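Local coordinates for protein beta-hexosaminidase Amuc_2018 (PDB 6JEB) that hydrolyses terminal non-reducing N-acetylglucosamine and N-acetylgalactosamine residues from beta-linked glycans, including N-glycans and chitobiose, at residues P304-E309 / E319-W324. Sequence-based numbering, arbitrary orientation.
Sequences PQFWYE and ETVYAW. With ACM (acetamide), chain C.
Trp-307 turns an edge toward the face of Trp-324, their planes 75° apart, and the methyl carbon C2 of acetamide sits in the angle between them, over the centre of each ring. Acetamide C2 comes within 3.4 Å of Trp-307 CD2, while acetamide O lies 3.3 Å from Trp-324 CZ3. Trp-307 lies on one strand of the family 20 TIM barrel and Trp-324 just follows the neighbouring parallel strand, 320-323; Asp-257 and Tyr-352 also hold the acetamide by hydrogen bonds. Trp-324 NE1 gives a weak hydrogen bond to Glu-309 OE2, 2.9 Å away, with carboxylate and indole nearly coplanar. The other oxygen of Glu-309, OE1, takes the backbone N of Glu-258, the active-site glutamate, and bridges to Arg-325. An alanine in place of Trp-324 would probably leave the acetamide without the indole face that lies against its methyl and carbonyl oxygen, and Glu-309 OE2 without its indole donor. Between the strands, Phe-306 O accepts Tyr-322 N, and Tyr-308 N reaches Tyr-322 O; a water links Tyr-308 O to Trp-324 N. Inside the barrel, Tyr-322 CB packs on Trp-307 CE3 at 3.7 Å. Beyond it, Tyr-322 OH donates to Gln-305 OE1 over 2.6 Å, approaching from 36° above the amide plane.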
loop_
_atom_site.group_PDB
_atom_site.type_symbol
_atom_site.label_atom_id
_atom_site.label_comp_id
_atom_site.label_asym_id
_atom_site.label_seq_id
_atom_site.Cartn_x
_atom_site.Cartn_y
_atom_site.Cartn_z
ATOM N N PRO A 304 -1.444 12.671 -9.576
ATOM C CA PRO A 304 -2.158 12.368 -8.331
ATOM C C PRO A 304 -2.845 11.008 -8.345
ATOM O O PRO A 304 -3.154 10.435 -9.394
ATOM C CB PRO A 304 -3.233 13.465 -8.292
ATOM C CG PRO A 304 -3.581 13.647 -9.750
ATOM C CD PRO A 304 -2.249 13.525 -10.476
ATOM N N GLN A 305 -3.098 10.507 -7.134
ATOM C CA GLN A 305 -4.035 9.416 -6.890
ATOM C C GLN A 305 -4.916 9.794 -5.707
ATOM O O GLN A 305 -4.595 10.712 -4.951
ATOM C CB GLN A 305 -3.331 8.088 -6.592
ATOM C CG GLN A 305 -2.300 7.676 -7.616
ATOM C CD GLN A 305 -1.669 6.346 -7.266
ATOM O OE1 GLN A 305 -1.408 6.067 -6.092
ATOM N NE2 GLN A 305 -1.421 5.516 -8.276
ATOM N N PHE A 306 -6.029 9.069 -5.542
ATOM C CA PHE A 306 -7.017 9.404 -4.521
ATOM C C PHE A 306 -7.653 8.136 -3.974
ATOM O O PHE A 306 -7.806 7.147 -4.695
ATOM C CB PHE A 306 -8.160 10.251 -5.100
ATOM C CG PHE A 306 -7.698 11.431 -5.904
ATOM C CD1 PHE A 306 -7.397 11.292 -7.256
ATOM C CD2 PHE A 306 -7.591 12.688 -5.321
ATOM C CE1 PHE A 306 -6.976 12.381 -8.004
ATOM C CE2 PHE A 306 -7.169 13.776 -6.068
ATOM C CZ PHE A 306 -6.867 13.620 -7.411
ATOM N N TRP A 307 -8.069 8.186 -2.703
ATOM C CA TRP A 307 -9.042 7.218 -2.200
ATOM C C TRP A 307 -10.388 7.519 -2.848
ATOM O O TRP A 307 -10.881 8.648 -2.759
ATOM C CB TRP A 307 -9.175 7.314 -0.676
ATOM C CG TRP A 307 -7.907 7.039 0.088
ATOM C CD1 TRP A 307 -7.172 7.943 0.806
ATOM C CD2 TRP A 307 -7.225 5.779 0.212
ATOM N NE1 TRP A 307 -6.071 7.330 1.362
ATOM C CE2 TRP A 307 -6.081 6.000 1.013
ATOM C CE3 TRP A 307 -7.477 4.487 -0.265
ATOM C CZ2 TRP A 307 -5.190 4.981 1.342
ATOM C CZ3 TRP A 307 -6.587 3.469 0.061
ATOM C CH2 TRP A 307 -5.457 3.725 0.858
ATOM N N TYR A 308 -10.981 6.526 -3.508
ATOM C CA TYR A 308 -12.273 6.738 -4.152
ATOM C C TYR A 308 -13.365 6.899 -3.101
ATOM O O TYR A 308 -13.517 6.048 -2.219
ATOM C CB TYR A 308 -12.605 5.545 -5.044
ATOM C CG TYR A 308 -13.864 5.741 -5.850
ATOM C CD1 TYR A 308 -13.990 6.815 -6.722
ATOM C CD2 TYR A 308 -14.925 4.851 -5.747
ATOM C CE1 TYR A 308 -15.147 6.998 -7.480
ATOM C CE2 TYR A 308 -16.091 5.027 -6.496
ATOM C CZ TYR A 308 -16.191 6.104 -7.359
ATOM O OH TYR A 308 -17.331 6.293 -8.113
ATOM N N GLU A 309 -14.136 7.985 -3.196
ATOM C CA GLU A 309 -15.163 8.283 -2.201
ATOM C C GLU A 309 -16.584 8.176 -2.751
ATOM O O GLU A 309 -17.523 8.685 -2.134
ATOM C CB GLU A 309 -14.908 9.631 -1.516
ATOM C CG GLU A 309 -13.735 9.581 -0.532
ATOM C CD GLU A 309 -14.031 8.721 0.688
ATOM O OE1 GLU A 309 -14.445 9.268 1.726
ATOM O OE2 GLU A 309 -13.862 7.487 0.616
ATOM N N GLU A 319 -7.185 9.887 -14.183
ATOM C CA GLU A 319 -6.621 9.753 -12.847
ATOM C C GLU A 319 -6.930 8.369 -12.279
ATOM O O GLU A 319 -7.853 7.680 -12.719
ATOM C CB GLU A 319 -7.159 10.853 -11.919
ATOM C CG GLU A 319 -6.653 12.256 -12.285
ATOM C CD GLU A 319 -7.302 13.393 -11.485
ATOM O OE1 GLU A 319 -8.407 13.205 -10.930
ATOM O OE2 GLU A 319 -6.695 14.485 -11.414
ATOM N N THR A 320 -6.132 7.963 -11.296
ATOM C CA THR A 320 -6.282 6.678 -10.623
ATOM C C THR A 320 -6.880 6.874 -9.235
ATOM O O THR A 320 -6.438 7.747 -8.473
ATOM C CB THR A 320 -4.930 5.960 -10.516
ATOM O OG1 THR A 320 -4.491 5.589 -11.825
ATOM C CG2 THR A 320 -5.043 4.701 -9.662
ATOM N N VAL A 321 -7.876 6.047 -8.908
ATOM C CA VAL A 321 -8.515 6.049 -7.600
ATOM C C VAL A 321 -8.459 4.644 -7.014
ATOM O O VAL A 321 -8.362 3.650 -7.742
ATOM C CB VAL A 321 -9.969 6.569 -7.667
ATOM C CG1 VAL A 321 -10.010 7.994 -8.235
ATOM C CG2 VAL A 321 -10.850 5.628 -8.481
ATOM N N TYR A 322 -8.513 4.567 -5.682
ATOM C CA TYR A 322 -8.476 3.306 -4.948
ATOM C C TYR A 322 -9.869 3.015 -4.403
ATOM O O TYR A 322 -10.383 3.775 -3.574
ATOM C CB TYR A 322 -7.518 3.392 -3.760
ATOM C CG TYR A 322 -6.047 3.514 -4.076
ATOM C CD1 TYR A 322 -5.517 4.670 -4.642
ATOM C CD2 TYR A 322 -5.170 2.490 -3.747
ATOM C CE1 TYR A 322 -4.155 4.779 -4.896
ATOM C CE2 TYR A 322 -3.812 2.600 -3.990
ATOM C CZ TYR A 322 -3.310 3.744 -4.557
ATOM O OH TYR A 322 -1.958 3.830 -4.785
ATOM N N ALA A 323 -10.461 1.903 -4.835
ATOM C CA ALA A 323 -11.737 1.466 -4.280
ATOM C C ALA A 323 -11.494 0.801 -2.934
ATOM O O ALA A 323 -10.671 -0.111 -2.826
ATOM C CB ALA A 323 -12.412 0.478 -5.233
ATOM N N TRP A 324 -12.191 1.266 -1.905
ATOM C CA TRP A 324 -11.975 0.727 -0.566
ATOM C C TRP A 324 -13.241 0.522 0.251
ATOM O O TRP A 324 -13.269 -0.390 1.083
ATOM C CB TRP A 324 -11.014 1.621 0.230
ATOM C CG TRP A 324 -11.562 2.976 0.614
ATOM C CD1 TRP A 324 -11.584 4.107 -0.157
ATOM C CD2 TRP A 324 -12.130 3.345 1.881
ATOM N NE1 TRP A 324 -12.138 5.150 0.552
ATOM C CE2 TRP A 324 -12.481 4.708 1.803
ATOM C CE3 TRP A 324 -12.388 2.649 3.069
ATOM C CZ2 TRP A 324 -13.060 5.394 2.873
ATOM C CZ3 TRP A 324 -12.961 3.330 4.127
ATOM C CH2 TRP A 324 -13.293 4.689 4.021
HETATM C C1 ACM C . -9.588 5.021 4.415
HETATM O O ACM C . -9.817 3.925 4.818
HETATM N N ACM C . -9.823 6.127 5.287
HETATM C C2 ACM C . -9.066 5.311 3.019
HETATM O O HOH W 1 -3.439 9.066 -11.458
HETATM O O HOH W 2 -14.250 3.406 -2.151
#